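Local coordinates for porin (Acinetobacter baumannii AB307-0294, PDB 5DL7), which probably forms an outer-membrane beta-barrel channel of the OprD porin family for uptake of small molecules, perhaps including vanillate, at residues A46-Q51 against S83-Y88; V180-I185 against K220-Q225; G202-Y205 against Y210-R213; L356-Q361 against T399-H404; Y374-G379 against L384-R389. All coordinates share one frame; numbering follows the deposited sequence.

Contact 1 of 5, residues A46-Q51 against S83-Y88. With C8E ((hydroxyethyloxy)tri(ethyloxy)octane), chain K.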
# COMPACT_ATOMS: atom_id res chain seq x y z
N ALA A 46 -17.96 8.05 2.44
CA ALA A 46 -16.76 8.65 1.80
C ALA A 46 -16.85 8.24 0.35
O ALA A 46 -16.96 7.00 0.06
CB ALA A 46 -15.47 8.16 2.39
N ARG A 47 -16.80 9.18 -0.61
CA ARG A 47 -17.12 8.79 -1.99
C ARG A 47 -16.46 9.76 -2.94
O ARG A 47 -16.41 10.94 -2.65
CB ARG A 47 -18.61 8.87 -2.27
CG ARG A 47 -19.17 8.30 -3.56
CD ARG A 47 -20.72 8.36 -3.62
NE ARG A 47 -21.24 7.45 -2.66
CZ ARG A 47 -22.56 7.25 -2.34
NH1 ARG A 47 -23.46 8.03 -2.86
NH2 ARG A 47 -22.91 6.39 -1.43
N ASP A 48 -15.99 9.22 -4.07
CA ASP A 48 -15.53 10.10 -5.18
C ASP A 48 -15.47 9.22 -6.44
O ASP A 48 -15.46 8.00 -6.41
CB ASP A 48 -14.13 10.70 -4.95
CG ASP A 48 -14.06 11.91 -4.12
OD1 ASP A 48 -14.66 12.96 -4.41
OD2 ASP A 48 -13.32 11.86 -2.99
N TRP A 49 -15.49 9.92 -7.58
CA TRP A 49 -15.36 9.26 -8.84
C TRP A 49 -14.37 10.14 -9.65
O TRP A 49 -14.59 11.35 -9.86
CB TRP A 49 -16.64 9.16 -9.56
CG TRP A 49 -16.60 8.33 -10.81
CD1 TRP A 49 -15.64 7.40 -11.20
CD2 TRP A 49 -17.51 8.44 -11.91
NE1 TRP A 49 -15.95 6.89 -12.42
CE2 TRP A 49 -17.04 7.56 -12.91
CE3 TRP A 49 -18.63 9.26 -12.17
CZ2 TRP A 49 -17.72 7.36 -14.13
CZ3 TRP A 49 -19.24 9.18 -13.39
CH2 TRP A 49 -18.78 8.25 -14.38
N ALA A 50 -13.23 9.53 -10.01
CA ALA A 50 -12.16 10.28 -10.63
C ALA A 50 -11.48 9.55 -11.75
O ALA A 50 -11.54 8.34 -11.90
CB ALA A 50 -11.04 10.63 -9.60
N GLN A 51 -10.87 10.36 -12.65
CA GLN A 51 -10.07 9.79 -13.74
C GLN A 51 -8.69 10.35 -13.77
O GLN A 51 -8.50 11.57 -13.51
CB GLN A 51 -10.81 10.21 -15.08
CG GLN A 51 -10.07 9.72 -16.29
CD GLN A 51 -11.08 8.98 -17.05
OE1 GLN A 51 -12.18 9.54 -17.40
NE2 GLN A 51 -10.82 7.73 -17.19
N SER A 83 -20.00 19.03 -8.34
CA SER A 83 -20.16 19.51 -6.95
C SER A 83 -20.83 18.50 -6.07
O SER A 83 -20.80 18.62 -4.87
CB SER A 83 -21.04 20.78 -6.95
OG SER A 83 -22.24 20.51 -7.65
N ARG A 84 -21.45 17.51 -6.67
CA ARG A 84 -22.03 16.42 -5.93
C ARG A 84 -21.02 15.73 -4.91
O ARG A 84 -21.42 15.31 -3.77
CB ARG A 84 -22.58 15.43 -6.94
CG ARG A 84 -23.53 14.40 -6.45
CD ARG A 84 -24.95 14.97 -6.29
NE ARG A 84 -25.55 14.34 -5.07
CZ ARG A 84 -25.12 14.50 -3.80
NH1 ARG A 84 -24.09 15.29 -3.48
NH2 ARG A 84 -25.76 13.86 -2.79
N ALA A 85 -19.75 15.69 -5.31
CA ALA A 85 -18.70 15.08 -4.55
C ALA A 85 -18.60 15.70 -3.15
O ALA A 85 -18.17 15.05 -2.19
CB ALA A 85 -17.37 15.32 -5.29
N ASP A 86 -19.00 16.99 -3.07
CA ASP A 86 -18.76 17.81 -1.83
C ASP A 86 -19.66 17.41 -0.71
O ASP A 86 -19.39 17.72 0.45
CB ASP A 86 -18.99 19.31 -2.13
CG ASP A 86 -18.15 19.81 -3.31
OD1 ASP A 86 -17.16 19.17 -3.73
OD2 ASP A 86 -18.43 20.89 -3.79
N ASP A 87 -20.67 16.66 -0.99
CA ASP A 87 -21.48 16.15 0.13
C ASP A 87 -21.07 14.85 0.80
O ASP A 87 -21.83 14.32 1.64
CB ASP A 87 -22.87 15.95 -0.34
CG ASP A 87 -23.50 17.21 -0.84
OD1 ASP A 87 -23.45 18.22 -0.09
OD2 ASP A 87 -24.08 17.12 -1.94
N TYR A 88 -19.88 14.34 0.46
CA TYR A 88 -19.41 13.10 1.00
C TYR A 88 -18.10 13.27 1.68
O TYR A 88 -17.29 14.15 1.37
CB TYR A 88 -19.30 12.08 -0.17
CG TYR A 88 -20.58 11.75 -0.81
CD1 TYR A 88 -21.50 11.03 -0.16
CD2 TYR A 88 -20.94 12.28 -2.01
CE1 TYR A 88 -22.74 10.76 -0.75
CE2 TYR A 88 -22.13 12.12 -2.58
CZ TYR A 88 -23.06 11.36 -1.95
OH TYR A 88 -24.26 11.17 -2.54
O12 C8E K . -21.66 8.39 -9.00
C13 C8E K . -21.33 7.90 -10.28
C14 C8E K . -20.51 6.62 -10.15
O15 C8E K . -20.36 5.95 -11.40
C16 C8E K . -19.81 4.61 -11.33
C17 C8E K . -18.87 4.55 -12.50
O18 C8E K . -18.26 3.28 -12.72
C19 C8E K . -16.89 3.42 -13.14
C20 C8E K . -16.07 2.14 -13.06
O21 C8E K . -14.66 2.44 -12.68
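R47 lies across the ring of Y88, and this pair carries most of the contact. The interaction is first a CH-pi one: R47 CD stands 4.0 Å from the centroid of the Y88 ring, only 7° off the ring normal. The cation-pi component is off-centre, with R47 CZ 4.5 Å from the same centroid and the guanidinium and ring planes 32° apart. With CG anti to the backbone N (chi1 -171°) and a bend at chi3, the R47 chain runs over the face and carries NH1 to 3.3 Å from Y88 OH. Among polar links, R47 NE makes a salt bridge to D33 outside the two segments, so the guanidinium is shared between a carboxylate and the ring. D48 OD1 touches A85 CB at 3.7 Å, while R102 (salt bridge) and S91 (hydrogen bond) hold its carboxylate. Detergent supplies the last kind of contact: C8E O15 sits over the centre of the W49 ring, and C8E C17 comes within 3.4 Å of W49 CZ2. The contact thus ties strand 46-58 to the loop after strand 66-79 beside calcium-binding R102, and detergent on W49 is consistent with a membrane-facing porin barrel strand.

Contact 2 of 5, residues V180-I185 against K220-Q225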
# COMPACT_ATOMS: atom_id res chain seq x y z
N VAL A 180 7.52 14.70 6.20
CA VAL A 180 7.26 13.29 6.54
C VAL A 180 6.74 13.20 8.02
O VAL A 180 7.00 14.05 8.85
CB VAL A 180 8.53 12.38 6.32
CG1 VAL A 180 9.01 12.54 4.88
CG2 VAL A 180 9.74 12.85 7.18
N GLY A 181 6.06 12.15 8.30
CA GLY A 181 5.51 11.92 9.61
C GLY A 181 4.57 10.78 9.69
O GLY A 181 4.68 9.85 8.92
N THR A 182 3.66 10.82 10.65
CA THR A 182 2.72 9.75 10.96
C THR A 182 1.32 10.28 11.02
O THR A 182 1.13 11.47 11.35
CB THR A 182 2.96 9.09 12.36
OG1 THR A 182 3.04 10.15 13.36
CG2 THR A 182 4.26 8.42 12.36
N ASP A 183 0.39 9.42 10.74
CA ASP A 183 -1.01 9.69 11.02
C ASP A 183 -1.30 9.11 12.45
O ASP A 183 -0.44 8.36 13.04
CB ASP A 183 -1.88 8.96 10.03
CG ASP A 183 -1.84 9.63 8.63
OD1 ASP A 183 -1.76 10.82 8.57
OD2 ASP A 183 -1.95 8.86 7.69
N ASN A 184 -2.46 9.51 12.99
CA ASN A 184 -2.86 8.93 14.31
C ASN A 184 -4.11 8.12 14.06
O ASN A 184 -5.18 8.64 13.89
CB ASN A 184 -3.04 10.05 15.31
CG ASN A 184 -3.00 9.53 16.78
OD1 ASN A 184 -2.45 8.41 16.96
ND2 ASN A 184 -3.55 10.27 17.68
N ILE A 185 -3.99 6.84 13.94
CA ILE A 185 -5.11 5.96 13.58
C ILE A 185 -5.78 5.48 14.88
O ILE A 185 -5.03 4.93 15.75
CB ILE A 185 -4.59 4.80 12.75
CG1 ILE A 185 -4.07 5.38 11.41
CG2 ILE A 185 -5.66 3.77 12.51
CD1 ILE A 185 -3.15 4.47 10.79
N LYS A 220 12.78 10.67 12.36
CA LYS A 220 13.58 11.47 13.35
C LYS A 220 12.62 12.02 14.43
O LYS A 220 11.57 12.60 14.12
CB LYS A 220 14.22 12.63 12.66
CG LYS A 220 15.09 13.43 13.65
CD LYS A 220 15.72 14.53 12.88
CE LYS A 220 16.53 15.50 13.75
NZ LYS A 220 16.28 16.77 12.97
N ASP A 221 12.93 11.76 15.71
CA ASP A 221 12.20 12.27 16.91
C ASP A 221 10.83 11.67 17.02
O ASP A 221 9.99 12.17 17.81
CB ASP A 221 12.19 13.82 16.81
CG ASP A 221 13.48 14.43 17.13
OD1 ASP A 221 14.17 14.01 18.05
OD2 ASP A 221 13.80 15.44 16.46
N ILE A 222 10.51 10.57 16.32
CA ILE A 222 9.26 9.89 16.36
C ILE A 222 9.41 8.43 16.71
O ILE A 222 9.04 8.01 17.76
CB ILE A 222 8.36 10.12 15.13
CG1 ILE A 222 8.15 11.67 14.93
CG2 ILE A 222 7.04 9.44 15.35
CD1 ILE A 222 7.30 11.98 13.73
N TYR A 223 10.02 7.66 15.82
CA TYR A 223 10.19 6.21 16.11
C TYR A 223 11.43 5.67 15.39
O TYR A 223 11.83 6.21 14.34
CB TYR A 223 8.99 5.38 15.86
CG TYR A 223 8.58 5.22 14.43
CD1 TYR A 223 9.31 4.35 13.58
CD2 TYR A 223 7.54 5.87 13.84
CE1 TYR A 223 8.91 4.19 12.27
CE2 TYR A 223 7.13 5.68 12.53
CZ TYR A 223 7.79 4.91 11.68
OH TYR A 223 7.50 4.71 10.36
N GLN A 224 11.90 4.53 15.92
CA GLN A 224 12.84 3.62 15.19
C GLN A 224 12.09 2.33 14.97
O GLN A 224 11.33 1.89 15.84
CB GLN A 224 14.16 3.37 15.96
CG GLN A 224 14.98 4.59 15.92
CD GLN A 224 16.28 4.43 16.70
OE1 GLN A 224 16.90 5.48 17.23
NE2 GLN A 224 16.67 3.20 16.85
N GLN A 225 12.35 1.67 13.86
CA GLN A 225 11.63 0.47 13.48
C GLN A 225 12.58 -0.54 12.77
O GLN A 225 13.33 -0.07 11.93
CB GLN A 225 10.42 0.79 12.69
CG GLN A 225 9.58 -0.37 12.23
CD GLN A 225 8.35 0.16 11.49
OE1 GLN A 225 8.37 0.41 10.29
NE2 GLN A 225 7.26 0.34 12.27
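T182 and I222 meet through their methyl groups, and T182 also reaches Y223, where residues 222-223 form a classic beta bulge at the start of barrel strand 223-235. The first shell is wholly apolar. T182 CG2 lies 4.2 Å from I222 CG2 and 4.0 Å from Y223 CE2, the latter approach being at the edge of the ring and near its plane, so the methyl abuts the rim of the phenol and does not stack on it. No hydrogen bond crosses between the segments, and the nearest alpha carbons, those of G181 and I222, are still 8.0 Å apart; side chains of 220-225 bridge the gap, meeting the T182 methyl and the G181 backbone.

The next shell explains how these groups are presented. Because I222 and Y223 both face L219, the bulge puts two consecutive side chains where regular alternation would offer one. I259 packs against both T182 and I222, and L219 touches T182, adding further apolar surface beside the methyls. Backbone hydrogen bonds tie T182 to A193 and V180 to T195, linking 181-182 to 193-194 in a short, weakly bonded two-stranded sheet. On the other side, K220 is bonded through its backbone to S197 and by a salt bridge to D196. The contact therefore joins a short loop sheet to the barrel wall. Its looser margin is at G181, whose CA is 4.5 Å from I222 CD1, a methyl carried outward by the extended isoleucine chain (chi2 179°).

Contact 3 of 5, residues G202-Y205 against Y210-R213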
# COMPACT_ATOMS: atom_id res chain seq x y z
N GLY A 202 18.75 -1.55 4.42
CA GLY A 202 18.73 -2.99 4.68
C GLY A 202 18.95 -3.74 3.39
O GLY A 202 19.57 -3.26 2.42
N GLY A 203 18.44 -4.90 3.37
CA GLY A 203 18.67 -5.77 2.23
C GLY A 203 17.62 -6.85 2.04
O GLY A 203 16.90 -7.21 2.94
N SER A 204 17.64 -7.45 0.85
CA SER A 204 16.74 -8.55 0.45
C SER A 204 17.59 -9.62 -0.26
O SER A 204 18.31 -9.25 -1.19
CB SER A 204 15.68 -7.89 -0.51
OG SER A 204 14.88 -8.94 -1.05
N TYR A 205 17.52 -10.84 0.23
CA TYR A 205 18.30 -11.91 -0.28
C TYR A 205 17.41 -12.93 -0.92
O TYR A 205 16.49 -13.46 -0.29
CB TYR A 205 18.96 -12.58 0.89
CG TYR A 205 19.91 -13.65 0.49
CD1 TYR A 205 20.71 -13.53 -0.60
CD2 TYR A 205 20.03 -14.83 1.19
CE1 TYR A 205 21.63 -14.57 -0.99
CE2 TYR A 205 21.02 -15.79 0.88
CZ TYR A 205 21.70 -15.69 -0.26
OH TYR A 205 22.66 -16.64 -0.63
N TYR A 210 12.67 -18.79 -1.72
CA TYR A 210 12.39 -17.93 -0.64
C TYR A 210 13.18 -16.65 -0.77
O TYR A 210 14.30 -16.64 -1.35
CB TYR A 210 12.65 -18.50 0.70
CG TYR A 210 11.76 -19.55 1.18
CD1 TYR A 210 11.86 -20.84 0.68
CD2 TYR A 210 10.66 -19.21 1.89
CE1 TYR A 210 10.90 -21.81 1.05
CE2 TYR A 210 9.79 -20.18 2.34
CZ TYR A 210 9.86 -21.43 1.86
OH TYR A 210 8.95 -22.41 2.20
N ARG A 211 12.64 -15.57 -0.27
CA ARG A 211 13.32 -14.27 -0.20
C ARG A 211 13.36 -13.97 1.26
O ARG A 211 12.28 -14.00 1.94
CB ARG A 211 12.56 -13.25 -0.99
CG ARG A 211 13.05 -11.81 -0.84
CD ARG A 211 12.29 -10.81 -1.73
NE ARG A 211 10.91 -10.59 -1.24
CZ ARG A 211 10.17 -9.49 -1.45
NH1 ARG A 211 10.61 -8.63 -2.37
NH2 ARG A 211 8.92 -9.40 -0.98
N LEU A 212 14.46 -13.44 1.77
CA LEU A 212 14.63 -13.05 3.22
C LEU A 212 14.98 -11.55 3.22
O LEU A 212 15.73 -11.12 2.37
CB LEU A 212 15.81 -13.78 3.84
CG LEU A 212 15.83 -15.26 3.75
CD1 LEU A 212 17.04 -15.83 4.51
CD2 LEU A 212 14.59 -16.02 4.11
N ARG A 213 14.39 -10.70 4.09
CA ARG A 213 14.51 -9.30 4.06
C ARG A 213 14.72 -8.83 5.53
O ARG A 213 14.12 -9.35 6.50
CB ARG A 213 13.29 -8.65 3.53
CG ARG A 213 12.98 -9.08 2.07
CD ARG A 213 11.93 -8.22 1.46
NE ARG A 213 10.66 -8.57 2.11
CZ ARG A 213 9.52 -7.82 2.06
NH1 ARG A 213 9.53 -6.68 1.41
NH2 ARG A 213 8.32 -8.22 2.57
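A beta hairpin of the porin barrel, strands 198-206 and 210-219, brings G202-Y205 against Y210-R213, with short-segment axes 4.6 Å apart and running at 169°. Y205 and L212 form the hydrogen-bonded pair: Y205 N gives its hydrogen to L212 O at 2.8 Å with an angle of 173° at the hydrogen, and L212 N returns one to Y205 O at 2.9 Å. Beside them S204 and R213 make the non-hydrogen-bonded pair. Here carbonyls receive CA-H...O contacts, including R213 CA to G203 O at 3.4 Å.

The two faces differ. On one, S204 OG, anti to its own amide nitrogen at chi1 173°, comes 3.3 Å from R211 CD and 3.7 Å from R213 CG, so it touches the aliphatic part of both arginines. Their chains bend at chi3 and the guanidiniums overlap, R211 NH2 lying 3.4 Å above the plane of the R213 group; N231 accepts a hydrogen bond from R211 NE. On the other face Y205 CB and L212 CB meet at 4.5 Å while the phenol extends clear of L212. Polar arginines on one face and tyrosine with leucine on the other are consistent with adjacent strands of a transmembrane beta-barrel.

Contact 4 of 5, residues L356-Q361 against T399-H404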
# COMPACT_ATOMS: atom_id res chain seq x y z
N LEU A 356 -6.94 1.83 24.62
CA LEU A 356 -6.10 2.53 25.68
C LEU A 356 -6.92 3.28 26.71
O LEU A 356 -6.53 3.34 27.90
CB LEU A 356 -5.03 3.52 25.13
CG LEU A 356 -4.06 2.99 24.07
CD1 LEU A 356 -3.18 4.17 23.55
CD2 LEU A 356 -3.44 1.71 24.60
N GLN A 357 -7.96 4.03 26.32
CA GLN A 357 -8.74 4.92 27.12
C GLN A 357 -10.03 4.30 27.71
O GLN A 357 -10.87 5.04 28.23
CB GLN A 357 -9.00 6.27 26.24
CG GLN A 357 -9.11 7.47 27.06
CD GLN A 357 -8.92 8.80 26.32
OE1 GLN A 357 -7.80 8.85 25.67
NE2 GLN A 357 -9.85 9.85 26.30
N TYR A 358 -10.12 2.94 27.66
CA TYR A 358 -11.36 2.21 27.91
C TYR A 358 -11.19 1.18 29.01
O TYR A 358 -12.07 0.26 29.16
CB TYR A 358 -11.98 1.60 26.62
CG TYR A 358 -12.39 2.66 25.66
CD1 TYR A 358 -11.40 3.15 24.80
CD2 TYR A 358 -13.64 3.23 25.65
CE1 TYR A 358 -11.74 4.20 23.96
CE2 TYR A 358 -14.03 4.21 24.75
CZ TYR A 358 -13.02 4.75 23.93
OH TYR A 358 -13.40 5.80 23.12
N GLY A 359 -10.19 1.34 29.83
CA GLY A 359 -9.98 0.34 30.90
C GLY A 359 -9.77 -1.08 30.35
O GLY A 359 -9.01 -1.36 29.38
N ASP A 360 -10.57 -2.03 30.91
CA ASP A 360 -10.44 -3.44 30.47
C ASP A 360 -11.34 -3.75 29.31
O ASP A 360 -11.31 -4.88 28.78
CB ASP A 360 -10.86 -4.46 31.59
CG ASP A 360 -9.96 -4.35 32.78
OD1 ASP A 360 -8.72 -4.25 32.59
OD2 ASP A 360 -10.50 -4.48 33.88
N GLN A 361 -12.12 -2.75 28.82
CA GLN A 361 -12.92 -2.98 27.62
C GLN A 361 -12.04 -3.28 26.39
O GLN A 361 -11.07 -2.54 26.16
CB GLN A 361 -13.89 -1.84 27.40
CG GLN A 361 -14.77 -1.99 26.20
CD GLN A 361 -15.82 -0.87 26.14
OE1 GLN A 361 -15.65 0.28 26.59
NE2 GLN A 361 -16.86 -1.19 25.49
N THR A 399 -17.35 6.03 18.05
CA THR A 399 -17.52 6.89 16.87
C THR A 399 -16.43 7.92 16.59
O THR A 399 -16.38 8.49 15.50
CB THR A 399 -18.95 7.61 16.89
OG1 THR A 399 -18.94 8.45 17.98
CG2 THR A 399 -19.97 6.56 16.98
N ASN A 400 -15.49 8.17 17.53
CA ASN A 400 -14.43 9.11 17.33
C ASN A 400 -13.20 8.38 16.73
O ASN A 400 -12.11 9.02 16.63
CB ASN A 400 -14.10 9.78 18.60
CG ASN A 400 -13.58 8.81 19.72
OD1 ASN A 400 -14.07 7.72 19.83
ND2 ASN A 400 -12.66 9.27 20.56
N MET A 401 -13.30 7.13 16.37
CA MET A 401 -12.15 6.35 15.84
C MET A 401 -12.04 6.58 14.33
O MET A 401 -12.88 7.27 13.72
CB MET A 401 -12.31 4.91 16.15
CG MET A 401 -12.22 4.66 17.69
SD MET A 401 -10.67 5.16 18.40
CE MET A 401 -11.24 5.47 20.11
N THR A 402 -11.02 6.00 13.70
CA THR A 402 -10.73 6.28 12.29
C THR A 402 -11.55 5.44 11.40
O THR A 402 -11.92 5.90 10.30
CB THR A 402 -9.23 5.97 12.10
OG1 THR A 402 -8.45 6.83 12.92
CG2 THR A 402 -8.83 6.21 10.62
N PHE A 403 -11.86 4.22 11.75
CA PHE A 403 -12.59 3.28 10.83
C PHE A 403 -13.96 3.01 11.41
O PHE A 403 -14.10 2.75 12.64
CB PHE A 403 -11.79 2.01 10.64
CG PHE A 403 -10.42 2.26 10.04
CD1 PHE A 403 -10.35 2.79 8.73
CD2 PHE A 403 -9.27 2.04 10.76
CE1 PHE A 403 -9.04 2.93 8.13
CE2 PHE A 403 -8.04 2.25 10.18
CZ PHE A 403 -7.93 2.76 8.88
N HIS A 404 -14.96 3.04 10.55
CA HIS A 404 -16.35 2.90 10.92
C HIS A 404 -16.99 1.73 10.11
O HIS A 404 -16.53 1.50 9.00
CB HIS A 404 -17.07 4.18 10.48
CG HIS A 404 -16.51 5.39 11.17
ND1 HIS A 404 -17.11 5.90 12.27
CD2 HIS A 404 -15.51 6.23 10.86
CE1 HIS A 404 -16.41 6.92 12.73
NE2 HIS A 404 -15.37 7.08 11.94
O HOH W 1 -11.12 7.73 23.14
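Y358 points across to N400 and M401, and its side chain is the whole of what 356-361 offers to 399-404. From CB, CG leaves beside the backbone N and anti to the carbonyl carbon (chi1 -64°), which aims the ring at the other loop. Of the ring atoms, CE1 makes the first crossing contact, 4.1 Å from M401 CE; the thioether chain bends at chi2 to bring that methyl forward. At the tip, OH lies 3.7 Å from the same M401 CE and 3.9 Å from N400 OD1. The Y358 ring and the N400 amide approach head-on from the two loops, their planes 62° apart, and do not stack. A water bridges the polar ends: it is hydrogen-bonded to Y358 OH at 3.0 Å and accepts a weak bond from N400 ND2 at 3.4 Å.

Outside the two segments, F363 packs edge-to-face with Y358, and P398 touches it too. The type II' turn from Y358 to Q361, closed by Q361 N bonding to Y358 O, sets the backbone from which the ring departs. Both segments are loops between barrel strands, 341-353 to 363-375 and 384-395 to 406-418. With one methyl contact, no direct hydrogen bond and a single water bound weakly on the N400 side, the chemistry implies a light association of neighbouring loops.

Contact 5 of 5, residues Y374-G379 against L384-R389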
# COMPACT_ATOMS: atom_id res chain seq x y z
N TYR A 374 -10.32 -8.50 -14.25
CA TYR A 374 -10.15 -9.01 -15.55
C TYR A 374 -9.23 -8.14 -16.36
O TYR A 374 -9.46 -6.90 -16.42
CB TYR A 374 -11.47 -9.10 -16.31
CG TYR A 374 -11.38 -9.65 -17.69
CD1 TYR A 374 -10.87 -10.94 -17.93
CD2 TYR A 374 -11.77 -8.91 -18.77
CE1 TYR A 374 -10.71 -11.42 -19.19
CE2 TYR A 374 -11.59 -9.45 -20.05
CZ TYR A 374 -11.07 -10.71 -20.19
OH TYR A 374 -11.00 -11.12 -21.48
N LYS A 375 -8.19 -8.77 -16.87
CA LYS A 375 -7.26 -8.07 -17.81
C LYS A 375 -7.23 -8.75 -19.13
O LYS A 375 -6.93 -9.89 -19.21
CB LYS A 375 -5.85 -8.06 -17.24
CG LYS A 375 -5.47 -7.39 -15.94
CD LYS A 375 -3.93 -7.17 -16.11
CE LYS A 375 -3.52 -7.27 -17.59
NZ LYS A 375 -2.45 -6.34 -17.99
N ILE A 376 -7.57 -8.03 -20.17
CA ILE A 376 -7.68 -8.57 -21.47
C ILE A 376 -6.29 -9.15 -21.97
O ILE A 376 -5.33 -8.48 -21.88
CB ILE A 376 -8.22 -7.51 -22.47
CG1 ILE A 376 -9.64 -7.30 -22.14
CG2 ILE A 376 -8.04 -7.93 -23.94
CD1 ILE A 376 -10.27 -6.09 -22.72
N PRO A 377 -6.24 -10.47 -22.37
CA PRO A 377 -4.93 -11.11 -22.48
C PRO A 377 -4.36 -10.96 -23.94
O PRO A 377 -3.14 -11.04 -24.05
CB PRO A 377 -5.24 -12.60 -22.18
CG PRO A 377 -6.65 -12.76 -22.61
CD PRO A 377 -7.29 -11.48 -22.13
N GLU A 378 -5.17 -10.65 -24.94
CA GLU A 378 -4.72 -10.58 -26.26
C GLU A 378 -5.68 -9.73 -27.13
O GLU A 378 -6.70 -9.22 -26.69
CB GLU A 378 -4.53 -12.03 -26.80
CG GLU A 378 -3.09 -12.57 -26.66
CD GLU A 378 -2.91 -13.86 -27.41
OE1 GLU A 378 -3.84 -14.70 -27.28
OE2 GLU A 378 -1.90 -14.06 -28.15
N GLY A 379 -5.25 -9.45 -28.37
CA GLY A 379 -6.10 -8.74 -29.26
C GLY A 379 -6.01 -7.26 -29.16
O GLY A 379 -5.13 -6.74 -28.50
N LEU A 384 -6.20 -3.70 -21.25
CA LEU A 384 -7.32 -3.06 -20.65
C LEU A 384 -7.63 -3.94 -19.44
O LEU A 384 -7.58 -5.14 -19.59
CB LEU A 384 -8.50 -2.95 -21.56
CG LEU A 384 -9.80 -2.38 -20.93
CD1 LEU A 384 -9.65 -0.91 -20.65
CD2 LEU A 384 -10.81 -2.53 -22.02
N GLY A 385 -7.85 -3.35 -18.29
CA GLY A 385 -8.14 -4.11 -17.08
C GLY A 385 -9.31 -3.52 -16.39
O GLY A 385 -9.53 -2.26 -16.41
N MET A 386 -10.02 -4.35 -15.63
CA MET A 386 -11.12 -3.82 -14.86
C MET A 386 -11.20 -4.62 -13.53
O MET A 386 -10.79 -5.76 -13.52
CB MET A 386 -12.32 -3.89 -15.71
CG MET A 386 -12.87 -5.13 -16.20
SD MET A 386 -13.64 -4.76 -17.91
CE MET A 386 -12.32 -4.91 -19.07
N ARG A 387 -11.62 -4.00 -12.49
CA ARG A 387 -11.68 -4.65 -11.21
C ARG A 387 -12.82 -4.14 -10.45
O ARG A 387 -13.13 -2.91 -10.49
CB ARG A 387 -10.34 -4.47 -10.53
CG ARG A 387 -10.11 -5.24 -9.31
CD ARG A 387 -8.77 -4.82 -8.72
NE ARG A 387 -8.39 -5.66 -7.62
CZ ARG A 387 -7.24 -5.45 -6.92
NH1 ARG A 387 -6.49 -4.33 -7.18
NH2 ARG A 387 -6.92 -6.23 -5.90
N ALA A 388 -13.38 -5.04 -9.66
CA ALA A 388 -14.41 -4.67 -8.71
C ALA A 388 -14.15 -5.35 -7.34
O ALA A 388 -13.86 -6.55 -7.30
CB ALA A 388 -15.79 -5.08 -9.20
N ARG A 389 -14.11 -4.52 -6.33
CA ARG A 389 -13.84 -4.92 -4.98
C ARG A 389 -14.98 -4.45 -4.11
O ARG A 389 -15.43 -3.30 -4.16
CB ARG A 389 -12.54 -4.37 -4.50
CG ARG A 389 -11.31 -5.12 -5.03
CD ARG A 389 -9.98 -4.40 -4.63
NE ARG A 389 -9.88 -3.17 -5.38
CZ ARG A 389 -8.94 -2.24 -5.14
NH1 ARG A 389 -8.04 -2.49 -4.15
NH2 ARG A 389 -8.81 -1.15 -5.91
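L384 opens the second segment and meets I376 at once: its CD2 lies 3.7 Å from I376 CD1, the two side chains running side by side in the same direction. Its own carbonyl O accepts from I376 N at 2.9 Å, the straight bond (162° at the hydrogen) that continues the pairing past the last bridge. G385 follows opposite K375 as a non-hydrogen-bonded pair, and G385 CA makes a CA-H...O contact of 3.2 Å to Y374 O. M386 then pairs with Y374 by two hydrogen bonds, M386 N to Y374 O at 2.7 Å and Y374 N to M386 O at 2.9 Å. The M386 chain folds at chi2 and chi3 to set CE at the edge of the Y374 ring, 4.0 Å from CD2, and 4.3 Å from I376 CD1.

Strands 363-375 and 384-395 thus form a barrel hairpin. Main-chain bonds fix its register, whereas Y374 CD2, I376 CD1, L384 CD2 and M386 CE add a largely apolar strip; this chemistry is consistent with a face toward lipid, and a bound C8E detergent lies about 7 Å from the M386 side chain.

How the contacts relate
Contacts 1 and 2 are buried, contact 4 is partly so, and contacts 3 and 5 lie at the surface. The two surface ones are hairpins of the same barrel wall, held by main-chain hydrogen bonds, whereas contacts 1, 2 and 4 have no clear hydrogen bond directly between their segments and rely on side chains. Their chemistry differs: contact 1 has arginine over an aromatic face, contact 2 only methyl and ring-edge packing, contact 4 a methyl and a water. Contacts 2 and 3 use successive strands, 223-235 and 210-219. Contacts 2 and 4 touch directly, I185 CG2 packing 3.7 Å from F403 CE2, while contacts 2 and 5 lie on opposite sides of the chain's centre.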